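Long-range contacts in uncharacterized protein Rv2277c (Mycobacterium tuberculosis, PDB 5VUG), which is of unknown function but folds as a TIM-barrel glycerophosphodiester phosphodiesterase domain and so probably hydrolyses phosphoric diesters: residues G19-T27 with A85-G93; Q47-Y57 with V72-L80. All coordinates share one frame; numbering follows the deposited sequence.

Contact 1 of 2, residues G19-T27 with A85-G93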
# COMPACT_ATOMS: atom_id res chain seq x y z
N GLY A 19 -13.95 8.18 26.16
CA GLY A 19 -13.87 6.84 26.73
C GLY A 19 -15.08 5.97 26.44
O GLY A 19 -15.75 5.51 27.36
N THR A 20 -15.29 5.70 25.15
CA THR A 20 -16.52 5.11 24.63
C THR A 20 -16.85 3.74 25.24
O THR A 20 -18.03 3.37 25.31
CB THR A 20 -16.42 5.07 23.10
OG1 THR A 20 -17.58 4.45 22.53
CG2 THR A 20 -15.20 4.31 22.67
N ARG A 21 -15.85 2.98 25.68
CA ARG A 21 -16.13 1.67 26.27
C ARG A 21 -16.72 1.77 27.67
O ARG A 21 -17.55 0.94 28.06
CB ARG A 21 -14.84 0.84 26.29
CG ARG A 21 -14.95 -0.50 26.99
CD ARG A 21 -15.90 -1.43 26.29
NE ARG A 21 -15.52 -2.83 26.50
CZ ARG A 21 -15.69 -3.50 27.63
NH1 ARG A 21 -16.25 -2.91 28.69
NH2 ARG A 21 -15.31 -4.77 27.72
N ASP A 22 -16.32 2.78 28.43
CA ASP A 22 -16.66 2.86 29.85
C ASP A 22 -18.01 3.52 30.12
O ASP A 22 -18.71 3.11 31.05
CB ASP A 22 -15.57 3.64 30.60
CG ASP A 22 -14.23 2.94 30.60
OD1 ASP A 22 -14.16 1.72 30.31
OD2 ASP A 22 -13.22 3.61 30.90
N PHE A 23 -18.35 4.56 29.37
CA PHE A 23 -19.56 5.35 29.58
C PHE A 23 -20.01 5.87 28.23
O PHE A 23 -19.22 5.86 27.27
CB PHE A 23 -19.29 6.53 30.52
CG PHE A 23 -18.95 6.12 31.92
CD1 PHE A 23 -19.96 5.89 32.85
CD2 PHE A 23 -17.63 5.94 32.31
CE1 PHE A 23 -19.65 5.49 34.13
CE2 PHE A 23 -17.31 5.54 33.60
CZ PHE A 23 -18.32 5.33 34.51
N PRO A 24 -21.28 6.32 28.10
CA PRO A 24 -21.77 6.82 26.80
C PRO A 24 -20.83 7.84 26.18
O PRO A 24 -20.48 8.84 26.81
CB PRO A 24 -23.12 7.44 27.16
CG PRO A 24 -23.61 6.57 28.30
CD PRO A 24 -22.36 6.28 29.11
N GLU A 25 -20.38 7.57 24.96
CA GLU A 25 -19.34 8.39 24.35
C GLU A 25 -19.82 9.83 24.18
O GLU A 25 -21.00 10.10 23.99
CB GLU A 25 -18.92 7.81 23.00
CG GLU A 25 -20.05 7.71 21.98
CD GLU A 25 -19.55 7.27 20.64
OE1 GLU A 25 -19.08 6.12 20.53
OE2 GLU A 25 -19.61 8.07 19.69
N ASN A 26 -18.87 10.76 24.27
CA ASN A 26 -19.15 12.16 23.97
C ASN A 26 -20.24 12.76 24.87
O ASN A 26 -21.02 13.62 24.44
CB ASN A 26 -19.46 12.36 22.48
CG ASN A 26 -18.22 12.27 21.62
OD1 ASN A 26 -17.18 12.86 21.95
ND2 ASN A 26 -18.32 11.55 20.49
N THR A 27 -20.29 12.34 26.14
CA THR A 27 -21.18 12.94 27.13
C THR A 27 -20.37 13.52 28.28
O THR A 27 -19.22 13.14 28.50
CB THR A 27 -22.20 11.93 27.69
OG1 THR A 27 -21.50 10.88 28.39
CG2 THR A 27 -23.06 11.34 26.57
N ALA A 85 -28.19 10.71 24.75
CA ALA A 85 -27.07 10.09 24.03
C ALA A 85 -26.56 8.81 24.70
O ALA A 85 -25.54 8.26 24.27
CB ALA A 85 -25.92 11.10 23.88
N GLY A 86 -27.22 8.34 25.75
CA GLY A 86 -26.97 7.03 26.31
C GLY A 86 -27.99 6.00 25.89
O GLY A 86 -28.00 4.89 26.45
N TRP A 87 -28.83 6.33 24.91
CA TRP A 87 -30.00 5.50 24.59
C TRP A 87 -29.62 4.08 24.23
O TRP A 87 -30.34 3.13 24.58
CB TRP A 87 -30.73 6.13 23.41
CG TRP A 87 -32.07 5.54 23.13
CD1 TRP A 87 -32.41 4.71 22.09
CD2 TRP A 87 -33.26 5.76 23.88
NE1 TRP A 87 -33.75 4.40 22.16
CE2 TRP A 87 -34.29 5.03 23.25
CE3 TRP A 87 -33.57 6.50 25.03
CZ2 TRP A 87 -35.60 5.03 23.72
CZ3 TRP A 87 -34.86 6.49 25.49
CH2 TRP A 87 -35.86 5.76 24.84
N ASN A 88 -28.49 3.90 23.53
CA ASN A 88 -28.09 2.60 23.01
C ASN A 88 -26.83 2.05 23.66
O ASN A 88 -26.31 1.01 23.22
CB ASN A 88 -27.94 2.67 21.49
CG ASN A 88 -29.28 2.79 20.80
OD1 ASN A 88 -30.29 2.23 21.27
ND2 ASN A 88 -29.33 3.53 19.69
N PHE A 89 -26.33 2.70 24.70
CA PHE A 89 -25.12 2.22 25.37
C PHE A 89 -25.40 0.88 26.05
O PHE A 89 -26.42 0.71 26.72
CB PHE A 89 -24.66 3.24 26.41
CG PHE A 89 -23.42 2.83 27.17
CD1 PHE A 89 -22.16 3.17 26.70
CD2 PHE A 89 -23.52 2.09 28.34
CE1 PHE A 89 -21.03 2.80 27.39
CE2 PHE A 89 -22.39 1.71 29.02
CZ PHE A 89 -21.14 2.06 28.55
N THR A 90 -24.50 -0.07 25.87
CA THR A 90 -24.57 -1.32 26.61
C THR A 90 -23.25 -1.58 27.32
O THR A 90 -22.19 -1.19 26.84
CB THR A 90 -24.95 -2.53 25.72
OG1 THR A 90 -23.92 -2.76 24.76
CG2 THR A 90 -26.27 -2.29 25.01
N THR A 91 -23.35 -2.24 28.49
CA THR A 91 -22.22 -2.76 29.25
C THR A 91 -22.08 -4.24 28.95
O THR A 91 -23.09 -4.97 29.03
CB THR A 91 -22.48 -2.58 30.75
OG1 THR A 91 -22.52 -1.18 31.06
CG2 THR A 91 -21.38 -3.24 31.56
N PRO A 92 -20.89 -4.72 28.60
CA PRO A 92 -20.75 -6.12 28.18
C PRO A 92 -21.21 -7.09 29.26
O PRO A 92 -21.07 -6.85 30.45
CB PRO A 92 -19.25 -6.26 27.91
CG PRO A 92 -18.79 -4.87 27.62
CD PRO A 92 -19.62 -3.99 28.50
N GLY A 93 -21.80 -8.20 28.81
CA GLY A 93 -22.33 -9.20 29.71
C GLY A 93 -23.63 -8.79 30.36
O GLY A 93 -24.49 -9.64 30.64
O HOH W 1 -19.33 -0.75 26.76
O HOH W 2 -23.08 8.34 23.27

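Contact 2 of 2, residues Q47-Y57 with V72-L80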
# COMPACT_ATOMS: atom_id res chain seq x y z
N GLN A 47 -19.86 18.29 16.16
CA GLN A 47 -20.74 18.68 15.06
C GLN A 47 -21.45 19.97 15.47
O GLN A 47 -21.25 20.47 16.58
CB GLN A 47 -21.70 17.54 14.67
CG GLN A 47 -20.96 16.28 14.18
CD GLN A 47 -21.89 15.24 13.58
OE1 GLN A 47 -22.63 15.54 12.64
NE2 GLN A 47 -21.86 14.03 14.12
N VAL A 48 -22.25 20.55 14.58
CA VAL A 48 -22.89 21.83 14.87
C VAL A 48 -24.40 21.74 14.68
O VAL A 48 -24.90 21.12 13.73
CB VAL A 48 -22.25 22.99 14.06
CG1 VAL A 48 -22.44 22.82 12.54
CG2 VAL A 48 -22.79 24.34 14.53
N SER A 49 -25.13 22.35 15.61
CA SER A 49 -26.59 22.39 15.54
C SER A 49 -27.05 23.27 14.37
O SER A 49 -26.27 24.04 13.78
CB SER A 49 -27.14 22.99 16.83
OG SER A 49 -26.84 24.38 16.91
N SER A 50 -28.34 23.16 14.05
CA SER A 50 -28.90 24.02 13.00
C SER A 50 -28.73 25.50 13.33
O SER A 50 -28.62 26.32 12.41
CB SER A 50 -30.37 23.70 12.76
OG SER A 50 -31.16 24.14 13.85
N ASP A 51 -28.73 25.85 14.62
CA ASP A 51 -28.56 27.24 15.03
C ASP A 51 -27.14 27.57 15.48
O ASP A 51 -26.93 28.51 16.26
CB ASP A 51 -29.64 27.69 16.03
CG ASP A 51 -29.74 26.80 17.26
OD1 ASP A 51 -29.10 25.73 17.30
OD2 ASP A 51 -30.48 27.19 18.19
N GLY A 52 -26.15 26.81 15.00
CA GLY A 52 -24.77 27.25 15.07
C GLY A 52 -24.05 27.01 16.37
O GLY A 52 -23.04 27.67 16.61
N VAL A 53 -24.50 26.08 17.19
CA VAL A 53 -23.83 25.78 18.45
C VAL A 53 -23.10 24.45 18.30
O VAL A 53 -23.74 23.42 18.04
CB VAL A 53 -24.81 25.74 19.63
CG1 VAL A 53 -24.06 25.41 20.93
CG2 VAL A 53 -25.55 27.05 19.75
N PRO A 54 -21.78 24.41 18.46
CA PRO A 54 -21.07 23.12 18.43
C PRO A 54 -21.53 22.24 19.58
O PRO A 54 -21.67 22.69 20.72
CB PRO A 54 -19.60 23.52 18.57
CG PRO A 54 -19.55 24.93 18.05
CD PRO A 54 -20.85 25.55 18.51
N VAL A 55 -21.79 20.96 19.26
CA VAL A 55 -22.18 19.93 20.22
C VAL A 55 -21.29 18.72 19.99
O VAL A 55 -20.60 18.60 18.98
CB VAL A 55 -23.68 19.55 20.09
CG1 VAL A 55 -24.59 20.76 20.35
CG2 VAL A 55 -23.99 18.92 18.72
N LEU A 56 -21.29 17.80 20.95
CA LEU A 56 -20.50 16.57 20.84
C LEU A 56 -21.38 15.45 20.31
O LEU A 56 -22.38 15.10 20.94
CB LEU A 56 -19.89 16.16 22.18
CG LEU A 56 -18.99 17.17 22.89
CD1 LEU A 56 -18.23 16.45 24.01
CD2 LEU A 56 -18.01 17.84 21.91
N TYR A 57 -21.02 14.90 19.16
CA TYR A 57 -21.74 13.79 18.56
C TYR A 57 -20.90 13.23 17.42
O TYR A 57 -20.38 14.00 16.60
CB TYR A 57 -23.15 14.19 18.07
CG TYR A 57 -23.98 12.97 17.78
CD1 TYR A 57 -24.44 12.16 18.82
CD2 TYR A 57 -24.27 12.59 16.47
CE1 TYR A 57 -25.18 11.02 18.56
CE2 TYR A 57 -25.01 11.44 16.21
CZ TYR A 57 -25.45 10.66 17.27
OH TYR A 57 -26.17 9.50 17.07
N VAL A 72 -27.31 15.93 12.86
CA VAL A 72 -27.17 16.91 13.94
C VAL A 72 -27.66 18.29 13.50
O VAL A 72 -28.35 18.98 14.26
CB VAL A 72 -25.71 16.96 14.43
CG1 VAL A 72 -25.53 18.09 15.44
CG2 VAL A 72 -25.34 15.63 15.04
N ASN A 73 -27.29 18.72 12.29
CA ASN A 73 -27.68 20.06 11.85
C ASN A 73 -29.14 20.16 11.42
O ASN A 73 -29.54 21.19 10.87
CB ASN A 73 -26.72 20.61 10.78
CG ASN A 73 -26.73 19.80 9.50
OD1 ASN A 73 -27.61 18.97 9.26
ND2 ASN A 73 -25.75 20.07 8.64
N SER A 74 -29.94 19.12 11.65
CA SER A 74 -31.37 19.23 11.42
C SER A 74 -32.13 19.66 12.67
O SER A 74 -33.36 19.80 12.61
CB SER A 74 -31.95 17.92 10.87
OG SER A 74 -32.05 16.92 11.88
N LYS A 75 -31.43 19.87 13.79
CA LYS A 75 -32.04 20.22 15.06
C LYS A 75 -31.33 21.41 15.68
O LYS A 75 -30.12 21.60 15.49
CB LYS A 75 -32.01 19.04 16.05
CG LYS A 75 -32.73 17.78 15.55
CD LYS A 75 -33.01 16.83 16.70
CE LYS A 75 -33.65 15.52 16.22
NZ LYS A 75 -34.95 15.71 15.51
N THR A 76 -32.09 22.22 16.41
CA THR A 76 -31.51 23.29 17.20
C THR A 76 -30.80 22.71 18.42
O THR A 76 -31.01 21.55 18.79
CB THR A 76 -32.62 24.20 17.72
OG1 THR A 76 -33.45 23.45 18.61
CG2 THR A 76 -33.46 24.72 16.57
N VAL A 77 -29.94 23.52 19.04
CA VAL A 77 -29.23 23.04 20.23
C VAL A 77 -30.22 22.70 21.34
O VAL A 77 -30.03 21.73 22.09
CB VAL A 77 -28.15 24.04 20.67
CG1 VAL A 77 -28.77 25.33 21.16
CG2 VAL A 77 -27.26 23.42 21.76
N GLN A 78 -31.30 23.47 21.47
CA GLN A 78 -32.29 23.17 22.49
C GLN A 78 -32.90 21.79 22.26
O GLN A 78 -33.08 21.02 23.21
CB GLN A 78 -33.37 24.25 22.53
CG GLN A 78 -34.41 24.05 23.62
CD GLN A 78 -35.36 25.23 23.76
OE1 GLN A 78 -35.08 26.33 23.28
NE2 GLN A 78 -36.49 25.00 24.42
N GLN A 79 -33.18 21.45 21.00
CA GLN A 79 -33.70 20.12 20.68
C GLN A 79 -32.66 19.03 20.93
O GLN A 79 -33.00 17.96 21.45
CB GLN A 79 -34.17 20.09 19.23
CG GLN A 79 -35.38 20.98 19.00
CD GLN A 79 -35.70 21.19 17.54
OE1 GLN A 79 -34.83 21.07 16.67
NE2 GLN A 79 -36.95 21.49 17.25
N LEU A 80 -31.40 19.27 20.56
CA LEU A 80 -30.36 18.26 20.73
C LEU A 80 -30.12 17.96 22.20
O LEU A 80 -29.91 16.80 22.57
CB LEU A 80 -29.06 18.74 20.09
CG LEU A 80 -29.09 18.82 18.56
CD1 LEU A 80 -28.01 19.74 18.03
CD2 LEU A 80 -28.95 17.43 17.99
O HOH W 3 -25.00 14.71 11.74
O HOH W 4 -33.50 22.97 13.11
O HOH W 5 -31.84 26.37 20.35

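Contact 1 of 2, residues G19-T27 with A85-G93
A85 O, with P24 CB against it, takes a 2.7 Å bond from a water whose other proton goes to E25 O, so the two loops share one water at this end. Beside it T27 packs CG2 on A85 CB (3.9 Å). With chi1 at 63°, the OG1 of T27 sits between its own N and carbonyl carbon. From there T27 OG1 gives a 2.8 Å bond to P24 O across the type II turn P24-T27 and caps A30 N. At the centre, the P24 ring covers one face of the F89 ring: CD of P24 stands 4.0 Å from the F89 centroid, 14° off the normal, a CH-pi contact. F89 CG, anti to the backbone N (chi1 180°), carries the ring across to 19-27, where T20 O and R21 O lie at its edge while F89 CE1 touches F23 C. A second water ties R21 O to T90 O. On the exposed side P92 CG covers one face of the R21 guanidinium, 3.4 Å from R21 CZ. No direct hydrogen bond joins the segments; carbon packing and the two waters do the work. R17 and the run P24-E25-N26-T27 resemble the active-site signature of glycerophosphodiester phosphodiesterases, so this loop probably borders the active site. In relatives the glutamate is a metal ligand; here E25 forms salt bridges with R17 and R58 and also accepts from T20 OG1. A glycerol lies about 9 Å from the T20 side chain. Segment 19-27 leads from strand 12-16 into helix 28-36, on which F23 rests through L29, A30 and N33; N26 OD1 accepts from T45 N in strand 41-48. The loop 85-93 covers it between helices 77-80 and 109-114.

Contact 2 of 2, residues Q47-Y57 with V72-L80
S50 and N73 bring their CA atoms within 4.3 Å where the type I turn S49-G52, which links antiparallel strands 47-48 and 54-56, meets a 3-10 turn (72-74) and the start of helix 77-80. S50 N gives K75 O a nearly straight 2.8 Å bond (169°). D51 reaches the helix start: its OD1 is gripped twice, by V77 N at 2.9 Å on the syn side and by S49 OG at 2.7 Å. A chi1 of 54° folds the D51 carboxylate back over its own backbone, toward the helix start, and a water links OD2 to Q78 N. The helix N-terminus would tend to stabilise the negative charge. S49 OG in turn accepts from V53 N at 2.9 Å, so the turn, the carboxylate and the helix form one chain of bonds. T76 and Q79 close a capping box on the same first turn. Apolar contacts follow: V55 CG2 meets V72 CG1 tip to tip at 3.7 Å, and V55 CG1 and V53 CG1 both touch V77 CG2. L80 CD1 comes in across V55 and lies 3.6 Å from S49 CB. The other branch of V72, CG2, leans obliquely on the Y57 ring, 3.5 Å from CD2. Q47 borders V72 too; a water joins its OE1 to V72 N, while its NE2 binds P59 O and also Y57 O. The hairpin extends barrel strand 41-48 at its C-terminal end. Helix 77-80 covers the side bearing V53 and V55, whereas V48 and P54 turn to helix 134-145 and L56 to helix 109-114.

Overall arrangement
The two contacts lie in one barrel domain, their centres 20 Å apart, and contact 2 is nested along the chain inside the loop that contact 1 closes. The order is 19-27, 47-57, 72-80, 85-93: the chain leaves strand 12-16, passes helix 28-36, enters strand 41-48 and the short strand 54-56, and then winds through helix 77-80 into 85-93. The contacts meet directly where N26 O packs on L56 CB at 3.6 Å. Contact 2 thus folds the insertion after strand 41-48 onto its hairpin, and contact 1 brings a later part, which runs on to helix 109-114, back over the loop that carries the signature-like residues, beside the probable active site.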